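Local coordinates for glycosyl hydrolase family 2, TIM barrel domain protein (Faecalibacterium prausnitzii A2-165, PDB 6ED2) that acts as a beta-glucuronidase of a human gut bacterium, probably cleaving glucuronic acid from glucuronide conjugates by hydrolysis, at residues Ser493-Tyr498 and Phe533-Thr538. Numbering follows the deposited sequence.
Sequences SLNRYY and FTEYGT
Ser493 sets its CB against the CG2 methyl of Thr534 (3.6 Å), while its OG turns to Thr471. Leu494 packs CB and CD1 obliquely on the CD1–CE1 side of the Phe533 ring, and its carbonyl O takes two amides: a 2.8 Å hydrogen bond from Thr534 N and a weak one from Glu535 N. This double acceptance marks a beta bulge, where the parallel register slips by one residue between the Leu494–Phe533 and Asn495–Glu535 pairs. Asn495 has CG anti to its carbonyl carbon (chi1 -65°), which stacks the amide on the Glu535 carboxylate, the two planes tilted by 23°. Its OD1 accepts the Thr534 hydroxyl, OG1 lying 2.6 Å away almost in line with the CG–OD1 bond; ND2 donates to Glu441. The two strands and helix 508-525 form a beta-alpha-beta unit of the TIM barrel, and the chain here runs off the C-terminal strand ends, where such barrels carry their active sites. A glycerol, probably from the crystallisation liquor, hydrogen-bonds to Glu535 OE1, consistent with a pocket here. Arg496 N reaches Glu535 O at 3.0 Å, the last backbone hydrogen bond between the segments. The arginine side chain bends at chi2, with CG at the Phe533 ring edge (CG to CE1, 4.1 Å); its NH1 hooks back onto Asn495 O, and NH2 forms a salt bridge with Glu518. Tyr497 swings its ring across to the end of the second strand and the loop after it: CD1 lies 3.4 Å from Gly537 O, near the ring plane, and OH donates to the anti side of Glu535 OE1 (2.6 Å), whose partner oxygen OE2 is salt-bridged to Arg353. A phenylalanine here has no hydroxyl, which would probably leave OE1 without its tyrosine donor and the carboxylate less firmly fixed in rotation.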
loop_
_atom_site.group_PDB
_atom_site.type_symbol
_atom_site.label_atom_id
_atom_site.label_comp_id
_atom_site.label_asym_id
_atom_site.label_seq_id
_atom_site.Cartn_x
_atom_site.Cartn_y
_atom_site.Cartn_z
ATOM N N SER A 493 -3.137 -4.158 -36.287
ATOM C CA SER A 493 -3.208 -3.977 -34.836
ATOM C C SER A 493 -1.843 -4.283 -34.244
ATOM O O SER A 493 -1.347 -5.409 -34.377
ATOM C CB SER A 493 -4.259 -4.900 -34.204
ATOM O OG SER A 493 -5.553 -4.667 -34.732
ATOM N N LEU A 494 -1.244 -3.302 -33.574
ATOM C CA LEU A 494 0.089 -3.476 -33.014
ATOM C C LEU A 494 0.025 -3.565 -31.496
ATOM O O LEU A 494 -0.707 -2.805 -30.850
ATOM C CB LEU A 494 1.022 -2.323 -33.418
ATOM C CG LEU A 494 1.362 -2.140 -34.906
ATOM C CD1 LEU A 494 2.395 -1.020 -35.076
ATOM C CD2 LEU A 494 1.861 -3.437 -35.556
ATOM N N ASN A 495 0.803 -4.490 -30.935
ATOM C CA ASN A 495 1.102 -4.535 -29.507
ATOM C C ASN A 495 2.529 -4.034 -29.335
ATOM O O ASN A 495 3.480 -4.744 -29.675
ATOM C CB ASN A 495 0.959 -5.954 -28.948
ATOM C CG ASN A 495 -0.479 -6.481 -29.005
ATOM O OD1 ASN A 495 -1.410 -5.786 -29.434
ATOM N ND2 ASN A 495 -0.658 -7.718 -28.572
ATOM N N ARG A 496 2.691 -2.822 -28.809
ATOM C CA ARG A 496 4.010 -2.207 -28.730
ATOM C C ARG A 496 4.289 -1.675 -27.330
ATOM O O ARG A 496 3.412 -1.099 -26.686
ATOM C CB ARG A 496 4.149 -1.089 -29.756
ATOM C CG ARG A 496 4.307 -1.595 -31.190
ATOM C CD ARG A 496 5.455 -2.580 -31.284
ATOM N NE ARG A 496 5.651 -3.106 -32.632
ATOM C CZ ARG A 496 5.079 -4.216 -33.101
ATOM N NH1 ARG A 496 4.255 -4.931 -32.344
ATOM N NH2 ARG A 496 5.335 -4.612 -34.337
ATOM N N TYR A 497 5.523 -1.870 -26.874
ATOM C CA TYR A 497 5.956 -1.552 -25.521
ATOM C C TYR A 497 7.295 -0.830 -25.545
ATOM O O TYR A 497 8.215 -1.153 -24.780
ATOM C CB TYR A 497 6.046 -2.812 -24.677
ATOM C CG TYR A 497 4.693 -3.406 -24.378
ATOM C CD1 TYR A 497 3.875 -2.853 -23.397
ATOM C CD2 TYR A 497 4.225 -4.517 -25.085
ATOM C CE1 TYR A 497 2.629 -3.402 -23.108
ATOM C CE2 TYR A 497 2.987 -5.069 -24.810
ATOM C CZ TYR A 497 2.192 -4.509 -23.824
ATOM O OH TYR A 497 0.958 -5.054 -23.559
ATOM N N TYR A 498 7.423 0.147 -26.444
ATOM C CA TYR A 498 8.598 1.009 -26.483
ATOM C C TYR A 498 8.627 1.874 -25.229
ATOM O O TYR A 498 7.787 2.764 -25.055
ATOM C CB TYR A 498 8.576 1.869 -27.739
ATOM C CG TYR A 498 8.994 1.122 -29.000
ATOM C CD1 TYR A 498 10.317 0.731 -29.194
ATOM C CD2 TYR A 498 8.066 0.819 -29.996
ATOM C CE1 TYR A 498 10.709 0.060 -30.347
ATOM C CE2 TYR A 498 8.441 0.156 -31.149
ATOM C CZ TYR A 498 9.765 -0.217 -31.325
ATOM O OH TYR A 498 10.140 -0.875 -32.469
ATOM N N PHE A 533 -3.475 0.552 -32.230
ATOM C CA PHE A 533 -2.702 -0.107 -31.194
ATOM C C PHE A 533 -3.650 -0.886 -30.297
ATOM O O PHE A 533 -4.651 -0.350 -29.812
ATOM C CB PHE A 533 -1.866 0.907 -30.417
ATOM C CG PHE A 533 -0.718 1.448 -31.230
ATOM C CD1 PHE A 533 0.524 0.842 -31.182
ATOM C CD2 PHE A 533 -0.906 2.525 -32.093
ATOM C CE1 PHE A 533 1.569 1.315 -31.966
ATOM C CE2 PHE A 533 0.137 3.020 -32.865
ATOM C CZ PHE A 533 1.368 2.411 -32.810
ATOM N N THR A 534 -3.366 -2.165 -30.134
ATOM C CA THR A 534 -4.187 -3.014 -29.297
ATOM C C THR A 534 -3.527 -3.345 -27.967
ATOM O O THR A 534 -4.202 -3.883 -27.082
ATOM C CB THR A 534 -4.539 -4.312 -30.044
ATOM O OG1 THR A 534 -3.389 -4.762 -30.772
ATOM C CG2 THR A 534 -5.690 -4.063 -31.010
ATOM N N GLU A 535 -2.234 -3.063 -27.804
ATOM C CA GLU A 535 -1.600 -3.131 -26.491
ATOM C C GLU A 535 -0.492 -2.100 -26.410
ATOM O O GLU A 535 0.182 -1.806 -27.405
ATOM C CB GLU A 535 -1.004 -4.510 -26.174
ATOM C CG GLU A 535 -2.043 -5.588 -26.068
ATOM C CD GLU A 535 -1.503 -6.868 -25.538
ATOM O OE1 GLU A 535 -0.427 -6.835 -24.893
ATOM O OE2 GLU A 535 -2.174 -7.903 -25.759
ATOM N N TYR A 536 -0.302 -1.588 -25.197
ATOM C CA TYR A 536 0.769 -0.710 -24.750
ATOM C C TYR A 536 0.461 -0.337 -23.301
ATOM O O TYR A 536 -0.694 -0.407 -22.859
ATOM C CB TYR A 536 0.908 0.533 -25.632
ATOM C CG TYR A 536 -0.243 1.529 -25.598
ATOM C CD1 TYR A 536 -0.106 2.745 -24.928
ATOM C CD2 TYR A 536 -1.441 1.276 -26.252
ATOM C CE1 TYR A 536 -1.128 3.672 -24.902
ATOM C CE2 TYR A 536 -2.475 2.210 -26.249
ATOM C CZ TYR A 536 -2.312 3.408 -25.571
ATOM O OH TYR A 536 -3.325 4.353 -25.547
ATOM N N GLY A 537 1.513 0.001 -22.556
ATOM C CA GLY A 537 1.365 0.311 -21.148
ATOM C C GLY A 537 2.538 -0.139 -20.294
ATOM O O GLY A 537 3.492 -0.749 -20.793
ATOM N N THR A 538 2.491 0.166 -18.998
ATOM C CA THR A 538 3.549 -0.227 -18.084
ATOM C C THR A 538 2.905 -0.744 -16.812
ATOM O O THR A 538 1.827 -0.292 -16.414
ATOM C CB THR A 538 4.514 0.930 -17.717
ATOM O OG1 THR A 538 3.862 1.867 -16.843
ATOM C CG2 THR A 538 5.032 1.645 -18.947
#